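Local coordinates for protein adenylyltransferase VopS (Vibrio parahaemolyticus, PDB 3LET) that transfers AMP from ATP onto a threonine of host Rho-family GTPases, blocking their downstream signalling and inhibiting actin assembly in infected cells, at residues G233-S238 / G273-T278. Residues are numbered along the deposited sequence; the frame is centred on the assembly and turned at random.
Sequences GTLPSS and GYHGFT
Ser-238 and His-275 approach each other through a water within hydrogen-bonding distance of both backbone carbonyls, its O 2.8 Å from Ser-238 O and 3.1 Å from His-275 O, with other acceptors competing for its protons. No direct hydrogen bond links 233-238 to 273-278, and the rest of the contact is van der Waals packing, most of it at His-275. CG of His-275 lies anti to the carbonyl carbon, beside the backbone N (chi1 -66°), on a side chain whose CB points toward 233-238. The CD2 methyl of Leu-235 sits over the centre of one ring face in a CH-pi contact, modelled closer than is physically likely, and the two side chains cross at about a right angle. Pro-236 approaches the same ring obliquely, its CD 3.9 Å from His-275 CD2. Pro-236 CG lies 3.7 Å from Tyr-274 O, a buried oxygen with no hydrogen-bonding partner in the model. Farther along, Ser-238 CB and the methyl CG2 of Thr-278 are 4.1 Å apart, while their hydroxyls bond elsewhere, to Arg-226 N and Glu-222 O respectively. Ser-237 N-caps helix 238-255 through its hydroxyl, which bonds to Gly-240 N. On the other segment, positive-phi His-275 is the C-prime residue of a Schellman motif that ends helix 260-274. Phe-277 N bonds to OD1 of Asn-281, inferred by similarity to bind ATP. The sequence from His-275, HGFTDGNGR, is the signature motif of Fic enzymes, and the contact packs its histidine against the loop before helix 238-255, which probably corresponds to the active-site flap of the Fic fold.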
loop_
_atom_site.group_PDB
_atom_site.type_symbol
_atom_site.label_atom_id
_atom_site.label_comp_id
_atom_site.label_asym_id
_atom_site.label_seq_id
_atom_site.Cartn_x
_atom_site.Cartn_y
_atom_site.Cartn_z
ATOM N N GLY A 233 -14.243 9.575 -2.815
ATOM C CA GLY A 233 -13.207 9.511 -1.789
ATOM C C GLY A 233 -11.820 9.545 -2.399
ATOM O O GLY A 233 -11.660 9.336 -3.594
ATOM N N THR A 234 -10.809 9.818 -1.586
ATOM C CA THR A 234 -9.436 9.867 -2.095
ATOM C C THR A 234 -8.511 8.836 -1.423
ATOM O O THR A 234 -7.322 8.790 -1.738
ATOM C CB THR A 234 -8.816 11.278 -1.945
ATOM O OG1 THR A 234 -8.923 11.697 -0.583
ATOM C CG2 THR A 234 -9.529 12.286 -2.843
ATOM N N LEU A 235 -9.050 8.012 -0.526
ATOM C CA LEU A 235 -8.253 6.983 0.158
ATOM C C LEU A 235 -7.644 6.027 -0.866
ATOM O O LEU A 235 -8.391 5.481 -1.676
ATOM C CB LEU A 235 -9.144 6.134 1.060
ATOM C CG LEU A 235 -9.003 6.155 2.581
ATOM C CD1 LEU A 235 -9.745 4.944 3.147
ATOM C CD2 LEU A 235 -7.558 6.142 3.023
ATOM N N PRO A 236 -6.315 5.807 -0.822
ATOM C CA PRO A 236 -5.665 4.774 -1.641
ATOM C C PRO A 236 -6.268 3.397 -1.378
ATOM O O PRO A 236 -6.783 3.173 -0.284
ATOM C CB PRO A 236 -4.223 4.798 -1.149
ATOM C CG PRO A 236 -4.033 6.182 -0.642
ATOM C CD PRO A 236 -5.328 6.552 -0.017
ATOM N N SER A 237 -6.219 2.489 -2.349
ATOM C CA SER A 237 -6.575 1.104 -2.074
ATOM C C SER A 237 -5.588 0.618 -1.023
ATOM O O SER A 237 -4.539 1.233 -0.803
ATOM C CB SER A 237 -6.443 0.236 -3.334
ATOM O OG SER A 237 -5.104 0.241 -3.826
ATOM N N SER A 238 -5.887 -0.506 -0.388
ATOM C CA SER A 238 -4.975 -1.026 0.604
ATOM C C SER A 238 -3.668 -1.388 -0.078
ATOM O O SER A 238 -2.575 -1.105 0.439
ATOM C CB SER A 238 -5.567 -2.245 1.326
ATOM O OG SER A 238 -6.024 -3.233 0.420
ATOM N N GLY A 273 0.326 9.219 5.654
ATOM C CA GLY A 273 -0.089 9.955 4.463
ATOM C C GLY A 273 -0.441 9.056 3.283
ATOM O O GLY A 273 -1.283 9.398 2.458
ATOM N N TYR A 274 0.247 7.934 3.167
ATOM C CA TYR A 274 -0.035 6.989 2.078
ATOM C C TYR A 274 -0.987 5.892 2.558
ATOM O O TYR A 274 -1.447 5.089 1.748
ATOM C CB TYR A 274 1.262 6.339 1.609
ATOM C CG TYR A 274 2.140 7.196 0.724
ATOM C CD1 TYR A 274 1.592 7.870 -0.391
ATOM C CD2 TYR A 274 3.516 7.275 0.945
ATOM C CE1 TYR A 274 2.383 8.607 -1.229
ATOM C CE2 TYR A 274 4.319 8.025 0.118
ATOM C CZ TYR A 274 3.737 8.690 -0.972
ATOM O OH TYR A 274 4.497 9.439 -1.810
ATOM N N HIS A 275 -1.276 5.849 3.865
ATOM C CA HIS A 275 -2.102 4.776 4.448
ATOM C C HIS A 275 -1.435 3.438 4.146
ATOM O O HIS A 275 -2.001 2.590 3.451
ATOM C CB HIS A 275 -3.525 4.788 3.880
ATOM C CG HIS A 275 -4.292 6.010 4.269
ATOM N ND1 HIS A 275 -5.054 6.070 5.417
ATOM C CD2 HIS A 275 -4.363 7.239 3.704
ATOM C CE1 HIS A 275 -5.589 7.273 5.523
ATOM N NE2 HIS A 275 -5.186 8.001 4.496
ATOM N N GLY A 276 -0.221 3.258 4.642
ATOM C CA GLY A 276 0.591 2.106 4.260
ATOM C C GLY A 276 0.155 0.777 4.859
ATOM O O GLY A 276 0.657 -0.285 4.431
ATOM N N PHE A 277 -0.728 0.825 5.864
ATOM C CA PHE A 277 -1.255 -0.388 6.505
ATOM C C PHE A 277 -2.775 -0.349 6.516
ATOM O O PHE A 277 -3.365 0.715 6.405
ATOM C CB PHE A 277 -0.697 -0.530 7.952
ATOM C CG PHE A 277 0.799 -0.627 7.996
ATOM C CD1 PHE A 277 1.434 -1.849 7.770
ATOM C CD2 PHE A 277 1.565 0.501 8.158
ATOM C CE1 PHE A 277 2.826 -1.939 7.755
ATOM C CE2 PHE A 277 2.969 0.429 8.143
ATOM C CZ PHE A 277 3.592 -0.808 7.955
ATOM N N THR A 278 -3.422 -1.501 6.681
ATOM C CA THR A 278 -4.878 -1.518 6.669
ATOM C C THR A 278 -5.437 -0.866 7.925
ATOM O O THR A 278 -6.544 -0.307 7.917
ATOM C CB THR A 278 -5.429 -2.959 6.551
ATOM O OG1 THR A 278 -4.820 -3.776 7.549
ATOM C CG2 THR A 278 -5.121 -3.530 5.186
HETATM O O HOH W 1 -2.757 -0.409 3.120
#